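Local structure of aldehyde dehydrogenase (Burkholderia vietnamiensis, 5KF0) at residues V278-F283 and I441-S446; G284-S289 and A315-L320; A263-A268 and D402-R407; P164-A169 and R448-P453. The protein probably oxidises aldehydes to carboxylic acids, handing a hydride to a nicotinamide cofactor, and binds NADPH in its cofactor pocket. One frame throughout, in Å; residues are numbered along the deposited sequence.

Contact 1 (V278-F283 and I441-S446); sequences VDRLAF and INDVPS
Arg280, on helix 274-286, meets Asp443 in the loop that follows strand 438-441. Its chain bends at chi2 (-55°) and again at chi3, which turns the NE side of the guanidinium to the carboxylate. NE gives a nearly straight bond of 2.7 Å to Asp443 OD2, close to the guanidinium plane, and Arg280 NH2 reaches the syn lone pair of Asp443 OD1 at 2.9 Å. This is a side-on, two-nitrogen grip, although the two flat groups are turned 38° against each other. The backbone of Arg280 takes part as well, since its O lies 3.2 Å from CG1 of Val444. One residue on, the CB of Leu281 points away from the loop, but its branch returns and brings CD2 to 4.2 Å from Val444 CG1. Val444 also packs on Val296 and Phe420, while Leu281 reaches Ala264 on strand 263-266. Asp443 has further partners: OD2 takes a weak bond from the N of Val444, and OD1 is hydrogen-bonded to Tyr143 OH of the second subunit. With so many donors around a buried carboxylate, its negative charge is probably well compensated, and one ion pair joins helix, loop and subunit interface.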
loop_
_atom_site.group_PDB
_atom_site.type_symbol
_atom_site.label_atom_id
_atom_site.label_comp_id
_atom_site.label_asym_id
_atom_site.label_seq_id
_atom_site.Cartn_x
_atom_site.Cartn_y
_atom_site.Cartn_z
ATOM N N VAL A 278 35.211 5.277 -14.357
ATOM C CA VAL A 278 35.540 5.615 -15.738
ATOM C C VAL A 278 34.819 4.692 -16.711
ATOM O O VAL A 278 34.312 5.141 -17.746
ATOM C CB VAL A 278 37.068 5.583 -15.927
ATOM C CG1 VAL A 278 37.441 5.513 -17.411
ATOM C CG2 VAL A 278 37.688 6.804 -15.261
ATOM N N ASP A 279 34.733 3.395 -16.390
ATOM C CA ASP A 279 34.027 2.470 -17.274
ATOM C C ASP A 279 32.552 2.841 -17.394
ATOM O O ASP A 279 31.992 2.831 -18.497
ATOM C CB ASP A 279 34.190 1.035 -16.776
ATOM C CG ASP A 279 33.576 0.021 -17.725
ATOM O OD1 ASP A 279 34.101 -0.141 -18.846
ATOM O OD2 ASP A 279 32.569 -0.609 -17.348
ATOM N N ARG A 280 31.917 3.217 -16.276
ATOM C CA ARG A 280 30.498 3.563 -16.322
ATOM C C ARG A 280 30.272 4.925 -16.975
ATOM O O ARG A 280 29.265 5.123 -17.668
ATOM C CB ARG A 280 29.906 3.529 -14.910
ATOM C CG ARG A 280 29.957 2.131 -14.266
ATOM C CD ARG A 280 29.280 1.126 -15.175
ATOM N NE ARG A 280 27.830 1.302 -15.167
ATOM C CZ ARG A 280 26.996 0.764 -16.051
ATOM N NH1 ARG A 280 27.467 0.024 -17.054
ATOM N NH2 ARG A 280 25.688 0.974 -15.932
ATOM N N LEU A 281 31.194 5.874 -16.771
ATOM C CA LEU A 281 31.090 7.159 -17.468
ATOM C C LEU A 281 31.171 6.969 -18.979
ATOM O O LEU A 281 30.385 7.557 -19.732
ATOM C CB LEU A 281 32.192 8.111 -16.995
ATOM C CG LEU A 281 32.101 8.621 -15.555
ATOM C CD1 LEU A 281 33.400 9.316 -15.152
ATOM C CD2 LEU A 281 30.909 9.582 -15.420
ATOM N N ALA A 282 32.113 6.146 -19.439
ATOM C CA ALA A 282 32.241 5.892 -20.869
ATOM C C ALA A 282 31.006 5.184 -21.411
ATOM O O ALA A 282 30.509 5.526 -22.491
ATOM C CB ALA A 282 33.508 5.076 -21.139
ATOM N N PHE A 283 30.483 4.208 -20.667
ATOM C CA PHE A 283 29.235 3.573 -21.066
ATOM C C PHE A 283 28.116 4.601 -21.185
ATOM O O PHE A 283 27.428 4.673 -22.206
ATOM C CB PHE A 283 28.841 2.490 -20.060
ATOM C CG PHE A 283 27.466 1.949 -20.287
ATOM C CD1 PHE A 283 26.401 2.360 -19.500
ATOM C CD2 PHE A 283 27.233 1.047 -21.310
ATOM C CE1 PHE A 283 25.130 1.875 -19.729
ATOM C CE2 PHE A 283 25.963 0.555 -21.535
ATOM C CZ PHE A 283 24.914 0.976 -20.745
ATOM N N ILE A 441 22.753 6.564 -7.387
ATOM C CA ILE A 441 23.914 6.588 -6.492
ATOM C C ILE A 441 24.822 5.420 -6.844
ATOM O O ILE A 441 24.387 4.261 -6.834
ATOM C CB ILE A 441 23.499 6.524 -5.008
ATOM C CG1 ILE A 441 22.575 7.697 -4.640
ATOM C CG2 ILE A 441 24.748 6.505 -4.106
ATOM C CD1 ILE A 441 23.224 9.075 -4.812
ATOM N N ASN A 442 26.088 5.729 -7.134
ATOM C CA ASN A 442 27.135 4.760 -7.460
ATOM C C ASN A 442 26.943 4.136 -8.850
ATOM O O ASN A 442 27.449 3.042 -9.121
ATOM C CB ASN A 442 27.245 3.667 -6.377
ATOM C CG ASN A 442 28.617 3.036 -6.331
ATOM O OD1 ASN A 442 29.616 3.682 -6.657
ATOM N ND2 ASN A 442 28.678 1.767 -5.926
ATOM N N ASP A 443 26.219 4.824 -9.733
ATOM C CA ASP A 443 26.212 4.516 -11.162
ATOM C C ASP A 443 25.828 5.793 -11.908
ATOM O O ASP A 443 25.463 6.804 -11.299
ATOM C CB ASP A 443 25.262 3.357 -11.498
ATOM C CG ASP A 443 25.566 2.706 -12.849
ATOM O OD1 ASP A 443 24.792 1.828 -13.268
ATOM O OD2 ASP A 443 26.559 3.082 -13.516
ATOM N N VAL A 444 25.921 5.737 -13.234
ATOM C CA VAL A 444 25.618 6.892 -14.080
ATOM C C VAL A 444 24.115 7.146 -14.131
ATOM O O VAL A 444 23.311 6.242 -13.824
ATOM C CB VAL A 444 26.172 6.706 -15.504
ATOM C CG1 VAL A 444 27.691 6.946 -15.519
ATOM C CG2 VAL A 444 25.819 5.321 -16.043
ATOM N N PRO A 445 23.690 8.355 -14.516
ATOM C CA PRO A 445 22.256 8.601 -14.735
ATOM C C PRO A 445 21.662 7.728 -15.819
ATOM O O PRO A 445 20.433 7.645 -15.919
ATOM C CB PRO A 445 22.208 10.084 -15.140
ATOM C CG PRO A 445 23.596 10.355 -15.707
ATOM C CD PRO A 445 24.490 9.569 -14.780
ATOM N N SER A 446 22.494 7.085 -16.634
ATOM C CA SER A 446 22.036 6.305 -17.776
ATOM C C SER A 446 21.390 4.978 -17.386
ATOM O O SER A 446 20.936 4.262 -18.287
ATOM C CB SER A 446 23.222 6.072 -18.714
ATOM O OG SER A 446 23.925 7.291 -18.890
#

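Contact 2 (G284-S289 and A315-L320); sequences GAYYQS and AKTRSL
Tyr286, in the last turn of helix 274-286, lays its side chain across Thr317 in the last turn of helix 306-319 and Leu320 just beyond it. The contact runs up the tyrosine. At the root, CB and CG of Tyr286 both lie beside CD1 of Leu320, at 3.8 and 3.9 Å, and the same methyl comes nearest to the ring carbon CD2, at 3.5 Å. One atom further along that side, CE2 of Tyr286 leaves the leucine and meets Thr317, whose OG1 is 3.5 Å away. At the tip, OH of Tyr286 is 3.8 Å from Thr317 CG2, a packing distance; the hydroxyl spends its hydrogen bond on the backbone O of Thr372, in strand 368-375. Thr317 OG1 is likewise engaged with its own helix, through O of Leu313. No hydrogen bond crosses between the two segments, and the touch is one of van der Waals packing. The tyrosine side chain crosses both partners at about a right angle, while one face of its ring is covered by CB of Ala285, 3.6 Å above its centre. Ala371 and Ala393 pack against the tyrosine from the sheet below. Two helices laid side by side on one face of a largely parallel sheet, with an aromatic wedged between them, belong to the alpha/beta catalytic domain of aldehyde dehydrogenases; as in relatives, the chain just after 284-289 probably carries the catalytic cysteine.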
loop_
_atom_site.group_PDB
_atom_site.type_symbol
_atom_site.label_atom_id
_atom_site.label_comp_id
_atom_site.label_asym_id
_atom_site.label_seq_id
_atom_site.Cartn_x
_atom_site.Cartn_y
_atom_site.Cartn_z
ATOM N N GLY A 284 27.937 5.426 -20.151
ATOM C CA GLY A 284 26.813 6.349 -20.148
ATOM C C GLY A 284 26.926 7.423 -21.212
ATOM O O GLY A 284 25.924 7.821 -21.814
ATOM N N ALA A 285 28.146 7.905 -21.464
ATOM C CA ALA A 285 28.336 8.966 -22.443
ATOM C C ALA A 285 28.229 8.460 -23.875
ATOM O O ALA A 285 27.741 9.184 -24.753
ATOM C CB ALA A 285 29.701 9.622 -22.237
ATOM N N TYR A 286 28.670 7.234 -24.138
ATOM C CA TYR A 286 28.875 6.809 -25.511
ATOM C C TYR A 286 28.055 5.599 -25.928
ATOM O O TYR A 286 28.063 5.267 -27.120
ATOM C CB TYR A 286 30.375 6.553 -25.760
ATOM C CG TYR A 286 31.205 7.761 -25.364
ATOM C CD1 TYR A 286 30.966 9.013 -25.942
ATOM C CD2 TYR A 286 32.181 7.668 -24.376
ATOM C CE1 TYR A 286 31.700 10.142 -25.556
ATOM C CE2 TYR A 286 32.927 8.788 -23.997
ATOM C CZ TYR A 286 32.681 10.015 -24.590
ATOM O OH TYR A 286 33.418 11.113 -24.194
ATOM N N TYR A 287 27.313 4.960 -25.006
ATOM C CA TYR A 287 26.385 3.896 -25.389
ATOM C C TYR A 287 25.437 4.405 -26.462
ATOM O O TYR A 287 24.872 5.495 -26.339
ATOM C CB TYR A 287 25.586 3.408 -24.169
ATOM C CG TYR A 287 24.343 2.583 -24.488
ATOM C CD1 TYR A 287 23.101 3.191 -24.661
ATOM C CD2 TYR A 287 24.412 1.206 -24.601
ATOM C CE1 TYR A 287 21.971 2.444 -24.956
ATOM C CE2 TYR A 287 23.278 0.447 -24.891
ATOM C CZ TYR A 287 22.065 1.070 -25.068
ATOM O OH TYR A 287 20.935 0.316 -25.356
ATOM N N GLN A 288 25.269 3.603 -27.515
ATOM C CA GLN A 288 24.466 3.983 -28.681
ATOM C C GLN A 288 24.853 5.372 -29.188
ATOM O O GLN A 288 24.009 6.167 -29.617
ATOM C CB GLN A 288 22.968 3.899 -28.384
ATOM C CG GLN A 288 22.147 3.841 -29.665
ATOM C CD GLN A 288 20.686 3.542 -29.428
ATOM O OE1 GLN A 288 20.308 3.036 -28.364
ATOM N NE2 GLN A 288 19.850 3.854 -30.422
ATOM N N SER A 289 26.157 5.650 -29.141
ATOM C CA SER A 289 26.739 6.915 -29.590
ATOM C C SER A 289 26.066 8.108 -28.921
ATOM O O SER A 289 25.862 9.154 -29.534
ATOM C CB SER A 289 26.679 7.028 -31.111
ATOM O OG SER A 289 27.336 5.915 -31.704
ATOM N N ALA A 315 41.892 7.872 -21.991
ATOM C CA ALA A 315 42.351 6.596 -22.532
ATOM C C ALA A 315 41.177 5.677 -22.845
ATOM O O ALA A 315 41.152 5.019 -23.895
ATOM C CB ALA A 315 43.305 5.922 -21.548
ATOM N N LYS A 316 40.196 5.612 -21.941
ATOM C CA LYS A 316 39.031 4.768 -22.177
ATOM C C LYS A 316 38.256 5.243 -23.400
ATOM O O LYS A 316 37.879 4.432 -24.256
ATOM C CB LYS A 316 38.140 4.752 -20.931
ATOM C CG LYS A 316 36.898 3.873 -21.052
ATOM C CD LYS A 316 37.277 2.403 -21.023
ATOM C CE LYS A 316 36.066 1.503 -21.169
ATOM N NZ LYS A 316 36.472 0.073 -21.073
ATOM N N THR A 317 38.050 6.559 -23.518
ATOM C CA THR A 317 37.292 7.107 -24.644
ATOM C C THR A 317 37.986 6.809 -25.967
ATOM O O THR A 317 37.336 6.443 -26.954
ATOM C CB THR A 317 37.105 8.616 -24.461
ATOM O OG1 THR A 317 36.357 8.860 -23.265
ATOM C CG2 THR A 317 36.361 9.238 -25.651
ATOM N N ARG A 318 39.307 6.956 -26.003
ATOM C CA ARG A 318 40.053 6.654 -27.220
ATOM C C ARG A 318 39.970 5.177 -27.584
ATOM O O ARG A 318 40.118 4.819 -28.761
ATOM C CB ARG A 318 41.509 7.085 -27.054
ATOM C CG ARG A 318 41.687 8.586 -27.079
ATOM C CD ARG A 318 43.122 8.992 -26.798
ATOM N NE ARG A 318 43.323 10.404 -27.101
ATOM C CZ ARG A 318 44.327 11.135 -26.628
ATOM N NH1 ARG A 318 45.231 10.591 -25.814
ATOM N NH2 ARG A 318 44.420 12.415 -26.963
ATOM N N SER A 319 39.735 4.306 -26.601
ATOM C CA SER A 319 39.724 2.872 -26.863
ATOM C C SER A 319 38.428 2.382 -27.494
ATOM O O SER A 319 38.386 1.241 -27.973
ATOM C CB SER A 319 39.979 2.091 -25.573
ATOM O OG SER A 319 38.833 2.094 -24.735
ATOM N N LEU A 320 37.379 3.202 -27.520
ATOM C CA LEU A 320 36.070 2.726 -27.957
ATOM C C LEU A 320 36.019 2.587 -29.474
ATOM O O LEU A 320 36.295 3.541 -30.211
ATOM C CB LEU A 320 34.965 3.667 -27.481
ATOM C CG LEU A 320 34.924 3.902 -25.971
ATOM C CD1 LEU A 320 33.842 4.922 -25.643
ATOM C CD2 LEU A 320 34.680 2.591 -25.226
#

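Contact 3 (A263-A268 and D402-R407)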
loop_
_atom_site.group_PDB
_atom_site.type_symbol
_atom_site.label_atom_id
_atom_site.label_comp_id
_atom_site.label_asym_id
_atom_site.label_seq_id
_atom_site.Cartn_x
_atom_site.Cartn_y
_atom_site.Cartn_z
ATOM N N ALA A 263 23.816 14.755 -16.040
ATOM C CA ALA A 263 25.110 14.920 -15.393
ATOM C C ALA A 263 25.439 13.747 -14.474
ATOM O O ALA A 263 24.551 13.146 -13.853
ATOM C CB ALA A 263 25.151 16.214 -14.566
ATOM N N ALA A 264 26.739 13.464 -14.354
ATOM C CA ALA A 264 27.259 12.544 -13.347
ATOM C C ALA A 264 28.275 13.277 -12.485
ATOM O O ALA A 264 29.153 13.968 -13.016
ATOM C CB ALA A 264 27.923 11.327 -13.996
ATOM N N ILE A 265 28.158 13.130 -11.164
ATOM C CA ILE A 265 29.102 13.703 -10.204
ATOM C C ILE A 265 30.020 12.600 -9.704
ATOM O O ILE A 265 29.545 11.518 -9.330
ATOM C CB ILE A 265 28.363 14.346 -9.017
ATOM C CG1 ILE A 265 27.573 15.568 -9.479
ATOM C CG2 ILE A 265 29.361 14.723 -7.908
ATOM C CD1 ILE A 265 26.620 16.102 -8.411
ATOM N N VAL A 266 31.328 12.872 -9.675
ATOM C CA VAL A 266 32.320 11.967 -9.091
ATOM C C VAL A 266 32.851 12.628 -7.823
ATOM O O VAL A 266 33.556 13.644 -7.888
ATOM C CB VAL A 266 33.461 11.655 -10.067
ATOM C CG1 VAL A 266 34.459 10.689 -9.415
ATOM C CG2 VAL A 266 32.902 11.084 -11.385
ATOM N N ASP A 267 32.523 12.051 -6.669
ATOM C CA ASP A 267 32.857 12.628 -5.371
ATOM C C ASP A 267 34.320 12.363 -5.006
ATOM O O ASP A 267 35.023 11.564 -5.634
ATOM C CB ASP A 267 31.924 12.049 -4.295
ATOM C CG ASP A 267 31.734 12.966 -3.098
ATOM O OD1 ASP A 267 30.913 12.598 -2.227
ATOM O OD2 ASP A 267 32.383 14.035 -3.007
ATOM N N ALA A 268 34.760 13.042 -3.944
ATOM C CA ALA A 268 36.152 13.016 -3.513
ATOM C C ALA A 268 36.603 11.657 -2.984
ATOM O O ALA A 268 37.815 11.430 -2.873
ATOM C CB ALA A 268 36.361 14.092 -2.442
ATOM N N ASP A 402 28.089 20.950 -2.748
ATOM C CA ASP A 402 26.891 21.742 -3.025
ATOM C C ASP A 402 27.012 22.511 -4.337
ATOM O O ASP A 402 26.002 22.744 -5.017
ATOM C CB ASP A 402 26.621 22.716 -1.875
ATOM C CG ASP A 402 25.712 22.138 -0.808
ATOM O OD1 ASP A 402 25.336 20.951 -0.905
ATOM O OD2 ASP A 402 25.376 22.890 0.138
ATOM N N ASP A 403 28.231 22.910 -4.709
ATOM C CA ASP A 403 28.440 23.558 -6.000
ATOM C C ASP A 403 28.202 22.579 -7.147
ATOM O O ASP A 403 27.631 22.947 -8.178
ATOM C CB ASP A 403 29.854 24.136 -6.065
ATOM C CG ASP A 403 30.143 24.847 -7.377
ATOM O OD1 ASP A 403 31.174 24.525 -8.003
ATOM O OD2 ASP A 403 29.366 25.740 -7.773
ATOM N N ALA A 404 28.659 21.332 -6.996
ATOM C CA ALA A 404 28.362 20.315 -7.998
ATOM C C ALA A 404 26.860 20.138 -8.165
ATOM O O ALA A 404 26.355 20.061 -9.293
ATOM C CB ALA A 404 29.015 18.985 -7.612
ATOM N N LEU A 405 26.123 20.091 -7.050
ATOM C CA LEU A 405 24.674 19.922 -7.142
ATOM C C LEU A 405 24.035 21.103 -7.864
ATOM O O LEU A 405 23.176 20.918 -8.740
ATOM C CB LEU A 405 24.058 19.758 -5.746
ATOM C CG LEU A 405 24.528 18.555 -4.920
ATOM C CD1 LEU A 405 23.831 18.542 -3.560
ATOM C CD2 LEU A 405 24.291 17.245 -5.652
ATOM N N ALA A 406 24.447 22.321 -7.514
ATOM C CA ALA A 406 23.904 23.506 -8.169
ATOM C C ALA A 406 24.185 23.483 -9.664
ATOM O O ALA A 406 23.351 23.911 -10.469
ATOM C CB ALA A 406 24.483 24.768 -7.533
ATOM N N ARG A 407 25.353 22.981 -10.060
ATOM C CA ARG A 407 25.680 22.977 -11.479
ATOM C C ARG A 407 24.922 21.884 -12.229
ATOM O O ARG A 407 24.541 22.090 -13.385
ATOM C CB ARG A 407 27.195 22.863 -11.643
ATOM C CG ARG A 407 27.856 24.197 -11.280
ATOM C CD ARG A 407 29.320 24.083 -10.860
ATOM N NE ARG A 407 30.184 23.776 -11.991
ATOM C CZ ARG A 407 31.473 23.462 -11.878
ATOM N NH1 ARG A 407 32.048 23.405 -10.681
ATOM N NH2 ARG A 407 32.184 23.193 -12.963
#
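A beta-alpha-beta crossover sets the scene: helix 401-409 links the parallel strands 392-398 and 416-420 and passes over strand 263-266, which lies in the same sheet of the alpha/beta domain. Ile265 is the residue that the strand sends up to the helix. Its CG1 stands anti to the carbonyl carbon (chi1 -67°), and the chain runs on extended to CD1, the methyl that does most of the touching. CD1 of Ile265 lies 3.8 Å from CB of Ala404 and equally 3.8 Å from CD2 of Leu405, fitting between two consecutive helix residues. Behind it, CG1 of Ile265 is 4.2 Å from that same Ala404 CB. The small alanine fits a close approach, with the CA atoms of Ile265 and Ala404 7.0 Å apart. Leu405 takes part differently: its CB points away from the strand, and only its CD2 methyl returns, the side chains of Ile265 and Leu405 crossing at about a right angle. Phe398, Phe401 and Val408 complete the apolar layer around Ile265. Along the helix a salt bridge spans one turn, with NH1 of Arg407 3.0 Å from Asp403 OD1, while NH2 of Arg407 forms a salt bridge with Glu396.

Contact 4 (P164-A169 and R448-P453); sequences PLNLAA and RVDNMP. With NDP (NADPH dihydro-nicotinamide-adenine-dinucleotide phosphate), chain E; ACT (acetate ion), chain H.
Asn166 and Asp450 make the tight half of this contact, while Leu167 and Arg448, beside the bound cofactor, meet more loosely. In the first, ND2 of Asn166 gives OD1 of Asp450 a bond of 3.0 Å that is almost straight at 173°. The acceptor lies in the amide plane, but the amide and carboxylate planes stand 74° apart, and the nitrogen meets OD1 on its syn side, 33° out of the carboxylate plane. Both groups have further partners: OD1 of Asn166 bonds to Thr116, OD2 of Asp450 forms a salt bridge with Arg112, and His170 adds a bond to Asp450 OD1. In the looser pair, CD2 of Leu167 touches NH1 of Arg448 at 3.7 Å without any bond between them. The arginine is fully extended and instead gives NH1 to OXT of an acetate ion at 3.1 Å, with the acetate at the edge of the guanidinium. The other methyl of Leu167, CD1, packs closely on the nicotinamide, 3.3 Å from C5N of the NADPH. Beyond the arginine, a type I turn from Val449 to Met452 packs on Ile136 of the second subunit. The helix after strand 155-158 of the cofactor sheet, meeting the loop after strand 438-441 beside the nicotinamide, places this contact at the cofactor site between the two domains; the acetate, probably from the crystallisation liquor, may mark where substrate or product could lie.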
loop_
_atom_site.group_PDB
_atom_site.type_symbol
_atom_site.label_atom_id
_atom_site.label_comp_id
_atom_site.label_asym_id
_atom_site.label_seq_id
_atom_site.Cartn_x
_atom_site.Cartn_y
_atom_site.Cartn_z
ATOM N N PRO A 164 13.376 2.092 -30.005
ATOM C CA PRO A 164 12.012 1.967 -30.546
ATOM C C PRO A 164 11.250 0.778 -29.998
ATOM O O PRO A 164 10.025 0.862 -29.859
ATOM C CB PRO A 164 12.240 1.844 -32.055
ATOM C CG PRO A 164 13.608 1.248 -32.186
ATOM C CD PRO A 164 14.406 1.820 -31.032
ATOM N N LEU A 165 11.927 -0.328 -29.694
ATOM C CA LEU A 165 11.233 -1.477 -29.121
ATOM C C LEU A 165 10.816 -1.196 -27.686
ATOM O O LEU A 165 9.635 -1.294 -27.336
ATOM C CB LEU A 165 12.126 -2.720 -29.177
ATOM C CG LEU A 165 12.322 -3.316 -30.568
ATOM C CD1 LEU A 165 13.276 -4.500 -30.511
ATOM C CD2 LEU A 165 10.992 -3.736 -31.149
ATOM N N ASN A 166 11.778 -0.849 -26.828
ATOM C CA ASN A 166 11.449 -0.790 -25.411
ATOM C C ASN A 166 10.573 0.407 -25.059
ATOM O O ASN A 166 9.737 0.305 -24.150
ATOM C CB ASN A 166 12.711 -0.770 -24.561
ATOM C CG ASN A 166 12.414 -1.159 -23.115
ATOM O OD1 ASN A 166 11.635 -2.087 -22.857
ATOM N ND2 ASN A 166 12.999 -0.448 -22.188
ATOM N N LEU A 167 10.742 1.545 -25.742
ATOM C CA LEU A 167 9.890 2.685 -25.412
ATOM C C LEU A 167 8.472 2.502 -25.944
ATOM O O LEU A 167 7.516 2.996 -25.338
ATOM C CB LEU A 167 10.525 3.979 -25.910
ATOM C CG LEU A 167 11.828 4.258 -25.154
ATOM C CD1 LEU A 167 12.572 5.429 -25.822
ATOM C CD2 LEU A 167 11.578 4.536 -23.648
ATOM N N ALA A 168 8.299 1.777 -27.046
ATOM C CA ALA A 168 6.949 1.368 -27.417
ATOM C C ALA A 168 6.368 0.420 -26.373
ATOM O O ALA A 168 5.189 0.533 -26.008
ATOM C CB ALA A 168 6.960 0.710 -28.799
ATOM N N ALA A 169 7.189 -0.508 -25.869
ATOM C CA ALA A 169 6.728 -1.475 -24.872
ATOM C C ALA A 169 6.239 -0.789 -23.607
ATOM O O ALA A 169 5.280 -1.259 -22.979
ATOM C CB ALA A 169 7.848 -2.463 -24.528
ATOM N N ARG A 448 18.520 2.446 -16.101
ATOM C CA ARG A 448 17.085 2.247 -15.927
ATOM C C ARG A 448 16.799 0.752 -15.871
ATOM O O ARG A 448 17.367 -0.024 -16.643
ATOM C CB ARG A 448 16.282 2.871 -17.074
ATOM C CG ARG A 448 14.759 2.648 -16.941
ATOM C CD ARG A 448 14.022 3.248 -18.130
ATOM N NE ARG A 448 12.576 3.166 -17.954
ATOM C CZ ARG A 448 11.691 3.618 -18.835
ATOM N NH1 ARG A 448 12.100 4.140 -19.992
ATOM N NH2 ARG A 448 10.396 3.550 -18.557
ATOM N N VAL A 449 15.938 0.354 -14.945
ATOM C CA VAL A 449 15.375 -0.992 -14.924
ATOM C C VAL A 449 13.866 -0.846 -15.082
ATOM O O VAL A 449 13.273 0.127 -14.602
ATOM C CB VAL A 449 15.794 -1.760 -13.644
ATOM C CG1 VAL A 449 15.407 -1.010 -12.381
ATOM C CG2 VAL A 449 15.257 -3.188 -13.637
ATOM N N ASP A 450 13.243 -1.776 -15.809
ATOM C CA ASP A 450 11.979 -1.407 -16.439
ATOM C C ASP A 450 10.785 -1.379 -15.500
ATOM O O ASP A 450 9.730 -0.879 -15.904
ATOM C CB ASP A 450 11.724 -2.326 -17.633
ATOM C CG ASP A 450 12.720 -2.072 -18.743
ATOM O OD1 ASP A 450 12.708 -0.952 -19.289
ATOM O OD2 ASP A 450 13.526 -2.971 -19.051
ATOM N N ASN A 451 10.909 -1.859 -14.259
ATOM C CA ASN A 451 9.808 -1.692 -13.321
ATOM C C ASN A 451 9.855 -0.370 -12.565
ATOM O O ASN A 451 8.847 0.009 -11.961
ATOM C CB ASN A 451 9.775 -2.843 -12.302
ATOM C CG ASN A 451 11.018 -2.892 -11.440
ATOM O OD1 ASN A 451 12.106 -2.523 -11.882
ATOM N ND2 ASN A 451 10.868 -3.369 -10.202
ATOM N N MET A 452 10.969 0.348 -12.611
ATOM C CA MET A 452 11.119 1.493 -11.725
ATOM C C MET A 452 10.333 2.693 -12.252
ATOM O O MET A 452 10.148 2.843 -13.465
ATOM C CB MET A 452 12.597 1.851 -11.579
ATOM C CG MET A 452 13.186 2.728 -12.691
ATOM S SD MET A 452 14.993 2.777 -12.551
ATOM C CE MET A 452 15.382 4.358 -13.301
ATOM N N PRO A 453 9.851 3.566 -11.365
ATOM C CA PRO A 453 9.278 4.833 -11.842
ATOM C C PRO A 453 10.335 5.605 -12.624
ATOM O O PRO A 453 11.497 5.684 -12.216
ATOM C CB PRO A 453 8.872 5.556 -10.547
ATOM C CG PRO A 453 9.749 4.942 -9.478
ATOM C CD PRO A 453 9.968 3.513 -9.893
HETATM P PA NDP E . 11.213 13.500 -32.009
HETATM O O1A NDP E . 10.587 14.462 -31.056
HETATM O O2A NDP E . 11.871 14.195 -33.201
HETATM O O5B NDP E . 10.174 12.426 -32.551
HETATM C C5B NDP E . 9.556 11.548 -31.577
HETATM C C4B NDP E . 8.250 11.048 -32.136
HETATM O O4B NDP E . 7.311 12.144 -32.219
HETATM C C3B NDP E . 8.334 10.460 -33.551
HETATM O O3B NDP E . 7.401 9.392 -33.697
HETATM C C2B NDP E . 7.899 11.650 -34.406
HETATM O O2B NDP E . 7.354 11.298 -35.695
HETATM C C1B NDP E . 6.783 12.185 -33.527
HETATM N N9A NDP E . 6.382 13.554 -33.828
HETATM C C8A NDP E . 7.170 14.660 -33.999
HETATM N N7A NDP E . 6.496 15.768 -34.200
HETATM C C5A NDP E . 5.172 15.359 -34.161
HETATM C C6A NDP E . 3.956 16.058 -34.294
HETATM N N6A NDP E . 3.870 17.371 -34.537
HETATM N N1A NDP E . 2.810 15.347 -34.181
HETATM C C2A NDP E . 2.884 14.033 -33.961
HETATM N N3A NDP E . 3.968 13.265 -33.825
HETATM C C4A NDP E . 5.086 13.995 -33.936
HETATM O O3 NDP E . 12.291 12.632 -31.229
HETATM P PN NDP E . 13.347 11.538 -31.700
HETATM O O1N NDP E . 12.646 10.435 -32.404
HETATM O O2N NDP E . 14.413 12.259 -32.485
HETATM O O5D NDP E . 13.954 10.966 -30.351
HETATM C C5D NDP E . 14.952 11.625 -29.554
HETATM C C4D NDP E . 14.269 12.381 -28.442
HETATM O O4D NDP E . 13.481 11.467 -27.633
HETATM C C3D NDP E . 15.263 13.056 -27.494
HETATM O O3D NDP E . 14.862 14.370 -27.120
HETATM C C2D NDP E . 15.281 12.093 -26.308
HETATM O O2D NDP E . 15.713 12.631 -25.063
HETATM C C1D NDP E . 13.825 11.650 -26.273
HETATM N N1N NDP E . 13.745 10.396 -25.532
HETATM C C2N NDP E . 13.043 10.303 -24.353
HETATM C C3N NDP E . 13.084 9.209 -23.567
HETATM C C7N NDP E . 12.256 9.080 -22.338
HETATM O O7N NDP E . 11.850 7.950 -22.028
HETATM N N7N NDP E . 12.041 10.156 -21.584
HETATM C C4N NDP E . 14.004 8.090 -23.900
HETATM C C5N NDP E . 14.437 8.156 -25.326
HETATM C C6N NDP E . 14.352 9.276 -26.019
HETATM P P2B NDP E . 8.324 11.098 -37.002
HETATM O O1X NDP E . 9.732 11.138 -36.538
HETATM O O2X NDP E . 7.836 9.805 -37.587
HETATM O O3X NDP E . 7.998 12.232 -37.951
HETATM C C ACT H . 15.896 3.905 -21.122
HETATM O O ACT H . 16.855 3.095 -20.959
HETATM O OXT ACT H . 14.765 3.419 -21.354
HETATM C CH3 ACT H . 16.065 5.389 -21.040
#

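Overall arrangement
From the N terminus the chain first passes 164-169, and the loop opened there is closed only by 448-453, so contact 4 encloses the other three. Next come 263-268 and 278-283, whose partners follow in the same order, 402-407 then 441-446; contacts 3 and 1 therefore cross. Contact 2, closed by 315-320, is the shortest loop and lies within all of these. Contacts 1 and 2 share helix 274-286 and meet where Ala282 packs on Lys316. Contact 3 places helix 401-409 on the same sheet, opposite helix 274-286. Contact 4, about 19 Å from contact 1 between centres, joins the domain built on strand 263-266 and its sheet to the cofactor-binding domain.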